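Local coordinates for protein putative peptidase (Parabacteroides merdae, PDB 4L8K) that probably hydrolyses peptide bonds as a serine peptidase of family S41, in the ClpP/crotonase clan, at residues S7-F12 and L42-T47; N49-F54 and S73-S78; E63-H68 and S78-W83; G247-P252 and H277-I282. All blocks are in the same frame, centred on the assembly; numbering follows the deposited sequence.

The four contacts run as a chain from the outer helical end of the molecule inward to a phosphate-binding pocket. Contact 1 (7-12 with 42-47) and contact 2 (49-54 with 73-78) have centres about 13 Å apart and touch through Leu-53, whose CD1 lies 4.0 Å from Val-44 CG1. Contact 2 hands on to contact 3 (63-68 with 78-83) at Ser-78, which both share. Contacts 3 and 4, centres again about 13 Å apart, meet where His-68 NE2 packs 3.3 Å from Gly-248 N. Both also touch the same phosphate, probably from the crystallisation liquor, which is held by His-68 ND1 and Ser-223 OG among others, consistent with an S41 active site.

Contact 1. Residues S7-F12 and L42-T47; sequences SPRDNF and LLVKDT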
# COMPACT_ATOMS: atom_id res chain seq x y z
N SER A 7 -20.58 -6.57 29.41
CA SER A 7 -21.70 -7.19 28.71
C SER A 7 -21.60 -7.09 27.15
O SER A 7 -21.11 -6.09 26.62
CB SER A 7 -23.02 -6.58 29.18
OG SER A 7 -23.37 -5.39 28.49
N PRO A 8 -22.18 -8.09 26.43
CA PRO A 8 -22.13 -8.05 24.96
C PRO A 8 -22.80 -6.82 24.36
O PRO A 8 -22.27 -6.23 23.41
CB PRO A 8 -22.87 -9.34 24.57
CG PRO A 8 -22.59 -10.26 25.69
CD PRO A 8 -22.75 -9.37 26.90
N ARG A 9 -23.92 -6.39 24.93
CA ARG A 9 -24.63 -5.23 24.41
C ARG A 9 -23.83 -3.92 24.61
O ARG A 9 -23.85 -3.08 23.71
CB ARG A 9 -26.05 -5.14 24.96
CG ARG A 9 -26.94 -6.27 24.38
CD ARG A 9 -28.43 -6.00 24.48
NE ARG A 9 -28.80 -4.72 23.88
CZ ARG A 9 -29.04 -4.52 22.59
NH1 ARG A 9 -28.99 -5.53 21.73
NH2 ARG A 9 -29.34 -3.30 22.15
N ASP A 10 -23.05 -3.80 25.71
CA ASP A 10 -22.19 -2.63 25.97
C ASP A 10 -21.06 -2.55 24.96
O ASP A 10 -20.73 -1.46 24.50
CB ASP A 10 -21.62 -2.66 27.39
CG ASP A 10 -22.62 -2.39 28.49
OD1 ASP A 10 -23.71 -1.83 28.19
OD2 ASP A 10 -22.32 -2.71 29.67
N ASN A 11 -20.48 -3.72 24.60
CA ASN A 11 -19.41 -3.81 23.62
C ASN A 11 -19.96 -3.60 22.22
O ASN A 11 -19.31 -2.94 21.41
CB ASN A 11 -18.67 -5.12 23.76
CG ASN A 11 -17.82 -5.09 25.00
OD1 ASN A 11 -16.75 -4.49 25.02
ND2 ASN A 11 -18.35 -5.60 26.09
N PHE A 12 -21.18 -4.09 21.94
CA PHE A 12 -21.84 -3.82 20.66
C PHE A 12 -22.01 -2.29 20.48
O PHE A 12 -21.59 -1.73 19.45
CB PHE A 12 -23.21 -4.54 20.58
CG PHE A 12 -24.20 -3.91 19.62
CD1 PHE A 12 -23.93 -3.85 18.25
CD2 PHE A 12 -25.39 -3.37 20.10
CE1 PHE A 12 -24.83 -3.23 17.38
CE2 PHE A 12 -26.31 -2.79 19.22
CZ PHE A 12 -26.02 -2.71 17.86
N LEU A 42 -30.78 -6.31 17.10
CA LEU A 42 -31.67 -7.47 17.27
C LEU A 42 -30.89 -8.77 17.40
O LEU A 42 -31.45 -9.76 17.89
CB LEU A 42 -32.64 -7.59 16.08
CG LEU A 42 -33.56 -6.38 15.78
CD1 LEU A 42 -34.18 -6.50 14.40
CD2 LEU A 42 -34.63 -6.22 16.84
N LEU A 43 -29.62 -8.77 16.98
CA LEU A 43 -28.79 -9.97 17.00
C LEU A 43 -27.95 -10.11 18.28
O LEU A 43 -27.79 -11.23 18.77
CB LEU A 43 -27.89 -10.02 15.75
CG LEU A 43 -28.61 -10.13 14.40
CD1 LEU A 43 -27.68 -9.91 13.25
CD2 LEU A 43 -29.22 -11.47 14.22
N VAL A 44 -27.43 -9.00 18.82
CA VAL A 44 -26.59 -9.05 20.02
C VAL A 44 -27.47 -9.23 21.27
O VAL A 44 -28.37 -8.43 21.52
CB VAL A 44 -25.64 -7.83 20.13
CG1 VAL A 44 -24.74 -7.96 21.35
CG2 VAL A 44 -24.82 -7.65 18.85
N LYS A 45 -27.22 -10.30 22.05
CA LYS A 45 -27.92 -10.61 23.30
C LYS A 45 -26.91 -10.74 24.43
O LYS A 45 -25.84 -11.30 24.20
CB LYS A 45 -28.76 -11.91 23.20
CG LYS A 45 -29.57 -12.09 21.92
CD LYS A 45 -30.89 -11.34 21.99
CE LYS A 45 -31.74 -11.50 20.76
NZ LYS A 45 -32.74 -10.40 20.63
N ASP A 46 -27.26 -10.32 25.65
CA ASP A 46 -26.35 -10.41 26.80
C ASP A 46 -26.08 -11.87 27.25
O ASP A 46 -25.17 -12.09 28.05
CB ASP A 46 -26.87 -9.56 27.97
CG ASP A 46 -26.47 -8.10 27.88
OD1 ASP A 46 -25.57 -7.77 27.06
OD2 ASP A 46 -27.03 -7.27 28.64
N THR A 47 -26.80 -12.86 26.67
CA THR A 47 -26.60 -14.28 26.96
C THR A 47 -25.48 -14.87 26.10
O THR A 47 -25.06 -16.01 26.33
CB THR A 47 -27.90 -15.06 26.78
OG1 THR A 47 -28.39 -14.82 25.45
CG2 THR A 47 -28.95 -14.69 27.82
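Pro-8, Arg-9 and Phe-12, at the start of helix 8-22, meet Val-44 and Asp-46, just past helix 33-43, in a mixed polar and apolar contact at the outer end of the helical part, its centre about 35 Å from the centre of the chain. On the polar side, Asp-46 OD1 accepts from the backbone N of Arg-9 at 3.0 Å, a fairly straight bond (162°) that meets the oxygen nearly head-on. The same OD1 lies 3.2 Å from Pro-8 CD. Ser-7 is the N-cap of this helix, OG accepting from Asp-10 N at 3.2 Å, while Asp-46 serves the first turn from the other segment; its negative charge would probably interact favourably with the helix dipole there. Both segments belong to the Tricorn protease C1 range. The Arg-9 chain bends at chi3 (54°), which sets NE; the guanidinium beyond gives Val-44 O a hydrogen bond from NH1 in its own plane, at 3.0 Å, while NH2 bonds Asn-41 OD1. An alanine here would probably leave Val-44 O and Asn-41 OD1 without these donors and let the loop after helix 33-43 move more easily. On the apolar side Val-44 CG1 sits 3.8 Å from Phe-12 CB and 4.0 Å from Pro-8 CB, and CG2 lies 3.9 Å from Phe-12 CG. Leu-53 and Ile-56 of helix 50-61 also pack on Val-44.

Contact 2. Residues N49-F54 and S73-S78; sequences NQYELF and SSFDMS
Phe-75 sits in the middle of three rings, the others Tyr-51 and Phe-54 of helix 50-61. Tyr-51 turns its edge to the Phe-75 face, CE1 above the ring centre and the planes 60° apart. Phe-75 directs its edge at the face of Phe-54 in an offset edge-to-face pair, CE1 3.6 Å from Phe-54 CG, with the planes at 64°. Phe-54 CG stands anti to the backbone N (chi1 -173°), and the ring beyond it reaches the 73-78 loop. Trp-261 also meets Phe-54 edge-to-face.

Backbone and polar atoms close in on the far end of the Phe-54 ring: CZ is 3.4 Å from both Asp-76 O and Ser-78 N, the latter at the ring edge. Ser-73 OG lies 3.4 Å from Phe-54 CE2 and covers the Phe-75 face opposite Tyr-51.

No hydrogen bond joins the two segments; those that shape them are local. Ser-73 OG accepts from Phe-75 N and, at 3.1 Å, from Asp-76 N. Asn-49 OD1 accepts from Glu-52 N (2.9 Å) and Glu-52 OE1 from Asn-49 N. The arrangement is an aromatic cluster joining a capping-box helix start to a loop shaped by an ST motif after strand 70-72.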
# COMPACT_ATOMS: atom_id res chain seq x y z
N ASN A 49 -21.80 -15.72 24.65
CA ASN A 49 -20.47 -15.88 25.23
C ASN A 49 -19.51 -14.98 24.41
O ASN A 49 -19.94 -14.41 23.39
CB ASN A 49 -20.06 -17.35 25.28
CG ASN A 49 -19.82 -18.02 23.95
OD1 ASN A 49 -19.36 -17.43 22.98
ND2 ASN A 49 -20.06 -19.32 23.89
N GLN A 50 -18.24 -14.84 24.83
CA GLN A 50 -17.27 -13.95 24.16
C GLN A 50 -16.98 -14.33 22.69
O GLN A 50 -16.64 -13.45 21.90
CB GLN A 50 -15.95 -13.88 24.95
CG GLN A 50 -15.16 -15.20 24.96
CD GLN A 50 -14.08 -15.18 26.00
OE1 GLN A 50 -13.30 -14.23 26.11
NE2 GLN A 50 -14.02 -16.21 26.81
N TYR A 51 -17.10 -15.62 22.34
CA TYR A 51 -16.83 -16.11 20.98
C TYR A 51 -17.97 -15.76 20.03
O TYR A 51 -17.71 -15.37 18.89
CB TYR A 51 -16.60 -17.63 21.02
CG TYR A 51 -15.48 -18.02 21.96
CD1 TYR A 51 -14.15 -17.76 21.65
CD2 TYR A 51 -15.76 -18.63 23.18
CE1 TYR A 51 -13.12 -18.10 22.53
CE2 TYR A 51 -14.73 -19.01 24.05
CZ TYR A 51 -13.42 -18.74 23.72
OH TYR A 51 -12.41 -19.11 24.58
N GLU A 52 -19.22 -15.91 20.49
CA GLU A 52 -20.42 -15.56 19.72
C GLU A 52 -20.46 -14.05 19.47
O GLU A 52 -20.77 -13.61 18.36
CB GLU A 52 -21.67 -16.02 20.48
CG GLU A 52 -21.76 -17.54 20.58
CD GLU A 52 -22.65 -18.10 21.68
OE1 GLU A 52 -23.12 -17.33 22.55
OE2 GLU A 52 -22.86 -19.34 21.70
N LEU A 53 -20.12 -13.25 20.51
CA LEU A 53 -20.06 -11.79 20.42
C LEU A 53 -18.99 -11.39 19.39
O LEU A 53 -19.24 -10.54 18.54
CB LEU A 53 -19.77 -11.16 21.82
CG LEU A 53 -19.58 -9.62 21.82
CD1 LEU A 53 -20.88 -8.90 21.49
CD2 LEU A 53 -19.01 -9.13 23.13
N PHE A 54 -17.80 -12.03 19.47
CA PHE A 54 -16.70 -11.73 18.57
C PHE A 54 -17.10 -12.01 17.10
O PHE A 54 -16.82 -11.18 16.23
CB PHE A 54 -15.41 -12.51 18.96
CG PHE A 54 -14.20 -12.09 18.13
CD1 PHE A 54 -13.96 -12.67 16.90
CD2 PHE A 54 -13.34 -11.09 18.57
CE1 PHE A 54 -12.90 -12.24 16.11
CE2 PHE A 54 -12.25 -10.68 17.77
CZ PHE A 54 -12.04 -11.26 16.56
N SER A 73 -9.07 -9.47 19.45
CA SER A 73 -9.20 -10.02 20.80
C SER A 73 -7.93 -10.82 21.06
O SER A 73 -7.03 -10.84 20.22
CB SER A 73 -10.46 -10.89 20.92
OG SER A 73 -10.33 -12.12 20.22
N SER A 74 -7.87 -11.49 22.21
CA SER A 74 -6.72 -12.29 22.57
C SER A 74 -6.79 -13.69 21.92
O SER A 74 -5.79 -14.40 21.93
CB SER A 74 -6.61 -12.37 24.08
OG SER A 74 -6.05 -11.16 24.56
N PHE A 75 -7.93 -14.06 21.33
CA PHE A 75 -8.14 -15.38 20.70
C PHE A 75 -8.25 -15.31 19.17
O PHE A 75 -8.00 -16.32 18.53
CB PHE A 75 -9.38 -16.09 21.27
CG PHE A 75 -10.65 -15.26 21.34
CD1 PHE A 75 -11.55 -15.25 20.27
CD2 PHE A 75 -10.98 -14.54 22.49
CE1 PHE A 75 -12.74 -14.51 20.34
CE2 PHE A 75 -12.16 -13.78 22.55
CZ PHE A 75 -13.03 -13.78 21.47
N ASP A 76 -8.63 -14.15 18.60
CA ASP A 76 -8.76 -14.02 17.14
C ASP A 76 -8.72 -12.58 16.69
O ASP A 76 -8.79 -11.65 17.48
CB ASP A 76 -10.06 -14.69 16.60
CG ASP A 76 -10.01 -15.12 15.12
OD1 ASP A 76 -8.94 -14.97 14.48
OD2 ASP A 76 -11.04 -15.60 14.61
N MSE A 77 -8.60 -12.41 15.38
CA MSE A 77 -8.66 -11.14 14.69
C MSE A 77 -9.64 -11.29 13.53
O MSE A 77 -9.50 -12.21 12.71
CB MSE A 77 -7.27 -10.71 14.19
CG MSE A 77 -7.29 -9.32 13.59
SE MSE A 77 -5.59 -8.82 12.85
CE MSE A 77 -5.64 -9.78 11.36
N SER A 78 -10.66 -10.44 13.51
CA SER A 78 -11.64 -10.45 12.42
C SER A 78 -11.03 -9.73 11.23
O SER A 78 -10.18 -8.85 11.40
CB SER A 78 -12.97 -9.83 12.84
OG SER A 78 -12.99 -8.42 12.67

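Contact 3. Residues E63-H68 and S78-W83; sequences EVKDGH and SRYWAW. With MPD ((4S)-2-methyl-2,4-pentanediol), chain F; PO4 (phosphate ion), chain E.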
# COMPACT_ATOMS: atom_id res chain seq x y z
N GLU A 63 -19.39 -5.41 7.21
CA GLU A 63 -20.44 -4.71 6.45
C GLU A 63 -19.86 -3.57 5.60
O GLU A 63 -20.41 -3.28 4.54
CB GLU A 63 -21.53 -4.15 7.38
CG GLU A 63 -22.36 -5.23 8.09
CD GLU A 63 -23.49 -5.87 7.31
OE1 GLU A 63 -23.99 -5.25 6.34
OE2 GLU A 63 -23.94 -6.96 7.73
N VAL A 64 -18.75 -2.95 6.04
CA VAL A 64 -18.11 -1.88 5.28
C VAL A 64 -17.09 -2.45 4.27
O VAL A 64 -16.46 -1.67 3.58
CB VAL A 64 -17.48 -0.73 6.13
CG1 VAL A 64 -18.55 -0.02 6.96
CG2 VAL A 64 -16.32 -1.21 7.00
N LYS A 65 -16.93 -3.80 4.17
CA LYS A 65 -16.06 -4.47 3.19
C LYS A 65 -14.70 -3.78 3.05
O LYS A 65 -14.31 -3.35 1.95
CB LYS A 65 -16.77 -4.53 1.82
CG LYS A 65 -18.07 -5.33 1.87
CD LYS A 65 -18.81 -5.22 0.56
CE LYS A 65 -20.16 -5.89 0.56
NZ LYS A 65 -20.06 -7.36 0.79
N ASP A 66 -13.99 -3.66 4.18
CA ASP A 66 -12.74 -2.94 4.27
C ASP A 66 -11.59 -3.85 4.77
O ASP A 66 -11.60 -4.30 5.93
CB ASP A 66 -12.94 -1.73 5.20
CG ASP A 66 -11.74 -0.84 5.37
OD1 ASP A 66 -10.70 -1.11 4.73
OD2 ASP A 66 -11.84 0.13 6.14
N GLY A 67 -10.58 -4.02 3.91
CA GLY A 67 -9.41 -4.84 4.21
C GLY A 67 -8.54 -4.22 5.28
O GLY A 67 -7.68 -4.89 5.84
N HIS A 68 -8.77 -2.94 5.59
CA HIS A 68 -8.00 -2.20 6.59
C HIS A 68 -8.68 -2.17 7.95
O HIS A 68 -8.08 -1.67 8.88
CB HIS A 68 -7.66 -0.78 6.07
CG HIS A 68 -6.71 -0.87 4.92
ND1 HIS A 68 -5.35 -1.07 5.13
CD2 HIS A 68 -6.96 -1.01 3.59
CE1 HIS A 68 -4.81 -1.25 3.93
NE2 HIS A 68 -5.73 -1.21 2.97
N SER A 78 -10.66 -10.44 13.51
CA SER A 78 -11.64 -10.45 12.42
C SER A 78 -11.03 -9.73 11.23
O SER A 78 -10.18 -8.85 11.40
CB SER A 78 -12.97 -9.83 12.84
OG SER A 78 -12.99 -8.42 12.67
N ARG A 79 -11.42 -10.13 10.02
CA ARG A 79 -10.88 -9.51 8.82
C ARG A 79 -11.82 -9.65 7.63
O ARG A 79 -12.67 -10.54 7.61
CB ARG A 79 -9.50 -10.14 8.46
CG ARG A 79 -9.53 -11.68 8.27
CD ARG A 79 -8.96 -12.42 9.45
NE ARG A 79 -8.79 -13.84 9.17
CZ ARG A 79 -8.64 -14.80 10.09
NH1 ARG A 79 -8.66 -14.49 11.38
NH2 ARG A 79 -8.45 -16.06 9.73
N TYR A 80 -11.69 -8.73 6.67
CA TYR A 80 -12.38 -8.81 5.39
C TYR A 80 -11.21 -8.92 4.39
O TYR A 80 -10.77 -7.92 3.82
CB TYR A 80 -13.34 -7.63 5.16
CG TYR A 80 -14.03 -7.69 3.81
CD1 TYR A 80 -15.23 -8.38 3.65
CD2 TYR A 80 -13.47 -7.07 2.70
CE1 TYR A 80 -15.85 -8.44 2.41
CE2 TYR A 80 -14.10 -7.11 1.45
CZ TYR A 80 -15.27 -7.83 1.30
OH TYR A 80 -15.90 -7.86 0.08
N TRP A 81 -10.64 -10.14 4.26
CA TRP A 81 -9.45 -10.26 3.43
C TRP A 81 -9.75 -10.58 2.00
O TRP A 81 -8.80 -10.55 1.20
CB TRP A 81 -8.40 -11.17 4.05
CG TRP A 81 -7.67 -10.45 5.15
CD1 TRP A 81 -7.71 -9.11 5.42
CD2 TRP A 81 -6.83 -11.03 6.15
NE1 TRP A 81 -6.93 -8.82 6.52
CE2 TRP A 81 -6.38 -9.98 6.99
CE3 TRP A 81 -6.43 -12.35 6.45
CZ2 TRP A 81 -5.53 -10.21 8.09
CZ3 TRP A 81 -5.59 -12.57 7.53
CH2 TRP A 81 -5.17 -11.52 8.35
N ALA A 82 -11.06 -10.66 1.63
CA ALA A 82 -11.54 -10.71 0.24
C ALA A 82 -11.06 -9.43 -0.48
O ALA A 82 -10.81 -9.47 -1.67
CB ALA A 82 -13.07 -10.79 0.21
N TRP A 83 -10.79 -8.35 0.26
CA TRP A 83 -10.23 -7.10 -0.26
C TRP A 83 -8.89 -7.39 -0.99
O TRP A 83 -8.62 -6.78 -2.03
CB TRP A 83 -10.03 -6.11 0.90
CG TRP A 83 -9.28 -4.83 0.61
CD1 TRP A 83 -7.92 -4.68 0.56
CD2 TRP A 83 -9.84 -3.51 0.61
NE1 TRP A 83 -7.61 -3.34 0.43
CE2 TRP A 83 -8.77 -2.60 0.42
CE3 TRP A 83 -11.15 -2.99 0.72
CZ2 TRP A 83 -8.96 -1.21 0.37
CZ3 TRP A 83 -11.35 -1.62 0.60
CH2 TRP A 83 -10.26 -0.74 0.44
C1 MPD F . -4.66 -3.26 8.09
C2 MPD F . -4.17 -4.09 6.92
O2 MPD F . -5.26 -4.18 5.98
CM MPD F . -3.03 -3.38 6.25
C3 MPD F . -3.74 -5.50 7.38
C4 MPD F . -4.63 -6.02 8.54
O4 MPD F . -5.98 -6.28 8.14
C5 MPD F . -4.01 -7.21 9.23
P PO4 E . -3.67 1.58 7.37
O1 PO4 E . -4.58 2.76 7.69
O2 PO4 E . -3.06 1.79 5.95
O3 PO4 E . -2.55 1.51 8.43
O4 PO4 E . -4.51 0.28 7.36
O HOH W 1 -9.90 -6.64 7.22
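Tyr-80 and Trp-83 close over Lys-65 and Gly-67, in the loop between helix 50-61 and strand 70-72 that holds an Asx turn at Asp-66, whose OD1 accepts from His-68 N at 2.8 Å. Following 78-83 along the chain, Tyr-80 comes first. One face of its ring lies against the Lys-65 backbone, CA 3.6 Å from the ring centroid and only 9° off the normal, a CH-pi contact, while Lys-65 CB and CG run on toward the hydroxyl end. Ala-82 CB lies over the opposite face, toward its rim. Tyr-80 N donates to a water at 2.8 Å, and Tyr-80 O receives a CA-H...O contact of 3.4 Å from Gly-67 CA.

Trp-81 turns to the bound methylpentanediol, probably from the crystallisation liquor: NE1 donates in the ring plane to its O4 at 3.2 Å. The diol's O2 lies unusually close to Gly-67 O, so a bond there is doubtful.

Trp-83 has CG anti to its backbone N (chi1 171°), and the face of its indole lies on Gly-67, with CD2 3.4 Å from Gly-67 N. A side chain on Gly-67 would run into CG of Trp-83; Trp-83 NE1 bonds Gly-246 O. His-68 presents its edge to this indole in an offset edge-to-face pair with the five-membered ring, the planes at 89°, and His-68 ND1 donates to phosphate O4 at 2.7 Å.

Contact 4. Residues G247-P252 and H277-I282; sequences GGSGLP and HTEFGI. With PO4 (phosphate ion), chain E.
Glu-279 folds its carboxylate back against Gly-248, so part of the contact is a side chain laid on glycine backbone. CG stands anti to the backbone N (chi1 180°), and the chain then bends at chi2 (68°), carrying CD round toward the glycine; OE1 ends 3.6 Å from Gly-248 CA. OE2 has its polar partner outside, in Ser-266 OG. Ser-249 OG is turned to the phosphate instead, to which it makes a weak bond at O1. Phe-280, next along the turn, lays its ring face over Glu-279 CB and meets the rings of Phe-25 and Phe-28.

The backbones themselves are closely joined. Gly-248 N donates to Glu-279 O at 2.9 Å, nearly straight at 164°, and Gly-247 CA makes a CA-H...O contact of 3.2 Å to the same oxygen. That carbonyl belongs to a type I turn, closed by Gly-281 N to Thr-278 O at 3.0 Å. A side chain on Gly-247 would collide with Glu-279 O, and one on Gly-248 would strike the phosphate. Asn-226 ND2 bonds both Thr-278 O and Gly-248 O.

An alanine in place of Glu-279 would probably leave Ser-266 OG without its carboxylate partner and open a gap beside Gly-248.

Beyond the glycines, phosphate O2 accepts from Ser-249 N at 2.7 Å and Gly-250 N at 2.8 Å. Ser-266 OG also bonds the phosphate, so Glu-279 acts as a second shell, and the converging backbone N-H groups imply a pocket suited to a negatively charged or strongly polar oxygen.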
# COMPACT_ATOMS: atom_id res chain seq x y z
N GLY A 247 -4.26 -0.35 -1.23
CA GLY A 247 -4.73 0.87 -0.59
C GLY A 247 -4.21 1.12 0.81
O GLY A 247 -3.09 0.75 1.15
N GLY A 248 -5.05 1.76 1.62
CA GLY A 248 -4.66 2.11 2.97
C GLY A 248 -3.82 3.37 2.98
O GLY A 248 -3.51 3.92 1.92
N SER A 249 -3.41 3.83 4.17
CA SER A 249 -2.68 5.08 4.30
C SER A 249 -1.42 5.02 5.15
O SER A 249 -0.66 5.98 5.15
CB SER A 249 -3.60 6.14 4.89
OG SER A 249 -4.21 5.69 6.09
N GLY A 250 -1.22 3.96 5.93
CA GLY A 250 -0.06 3.92 6.82
C GLY A 250 -0.25 4.75 8.08
O GLY A 250 0.67 4.90 8.88
N LEU A 251 -1.46 5.29 8.26
CA LEU A 251 -1.85 6.10 9.42
C LEU A 251 -3.07 5.44 10.07
O LEU A 251 -4.21 5.77 9.72
CB LEU A 251 -2.13 7.57 9.03
CG LEU A 251 -1.00 8.33 8.35
CD1 LEU A 251 -1.54 9.28 7.32
CD2 LEU A 251 -0.17 9.09 9.34
N PRO A 252 -2.88 4.46 10.98
CA PRO A 252 -4.05 3.78 11.57
C PRO A 252 -4.68 4.47 12.78
O PRO A 252 -4.03 5.21 13.53
CB PRO A 252 -3.48 2.43 12.00
CG PRO A 252 -2.02 2.69 12.27
CD PRO A 252 -1.60 3.88 11.46
N HIS A 277 -9.44 10.15 -3.39
CA HIS A 277 -9.08 9.18 -2.36
C HIS A 277 -8.22 8.04 -2.92
O HIS A 277 -8.53 7.49 -3.97
CB HIS A 277 -10.36 8.61 -1.72
CG HIS A 277 -11.05 9.59 -0.85
ND1 HIS A 277 -10.87 9.59 0.51
CD2 HIS A 277 -11.87 10.62 -1.19
CE1 HIS A 277 -11.59 10.60 0.96
NE2 HIS A 277 -12.20 11.25 -0.02
N THR A 278 -7.12 7.71 -2.21
CA THR A 278 -6.18 6.62 -2.58
C THR A 278 -6.37 5.40 -1.65
O THR A 278 -5.71 4.37 -1.83
CB THR A 278 -4.71 7.13 -2.50
OG1 THR A 278 -4.42 7.50 -1.15
CG2 THR A 278 -4.44 8.31 -3.45
N GLU A 279 -7.29 5.52 -0.66
CA GLU A 279 -7.57 4.50 0.35
C GLU A 279 -7.93 3.14 -0.24
O GLU A 279 -7.56 2.12 0.31
CB GLU A 279 -8.74 4.96 1.26
CG GLU A 279 -9.12 3.96 2.36
CD GLU A 279 -8.10 3.73 3.47
OE1 GLU A 279 -7.19 4.59 3.65
OE2 GLU A 279 -8.22 2.70 4.17
N PHE A 280 -8.66 3.14 -1.35
CA PHE A 280 -9.20 1.95 -1.97
C PHE A 280 -8.22 1.32 -2.95
O PHE A 280 -8.51 0.26 -3.52
CB PHE A 280 -10.55 2.30 -2.62
CG PHE A 280 -11.38 3.14 -1.68
CD1 PHE A 280 -11.90 2.59 -0.50
CD2 PHE A 280 -11.62 4.49 -1.96
CE1 PHE A 280 -12.66 3.37 0.38
CE2 PHE A 280 -12.37 5.29 -1.07
CZ PHE A 280 -12.87 4.72 0.10
N GLY A 281 -7.04 1.92 -3.05
CA GLY A 281 -5.97 1.49 -3.92
C GLY A 281 -5.76 2.44 -5.09
O GLY A 281 -6.66 3.23 -5.41
N ILE A 282 -4.56 2.35 -5.72
CA ILE A 282 -4.13 3.11 -6.89
C ILE A 282 -3.89 2.12 -8.03
O ILE A 282 -3.18 1.10 -7.87
CB ILE A 282 -2.84 3.94 -6.58
CG1 ILE A 282 -3.08 4.99 -5.47
CG2 ILE A 282 -2.29 4.60 -7.85
CD1 ILE A 282 -1.83 5.24 -4.56
P PO4 E . -3.67 1.58 7.37
O1 PO4 E . -4.58 2.76 7.69
O2 PO4 E . -3.06 1.79 5.95
O3 PO4 E . -2.55 1.51 8.43
O4 PO4 E . -4.51 0.28 7.36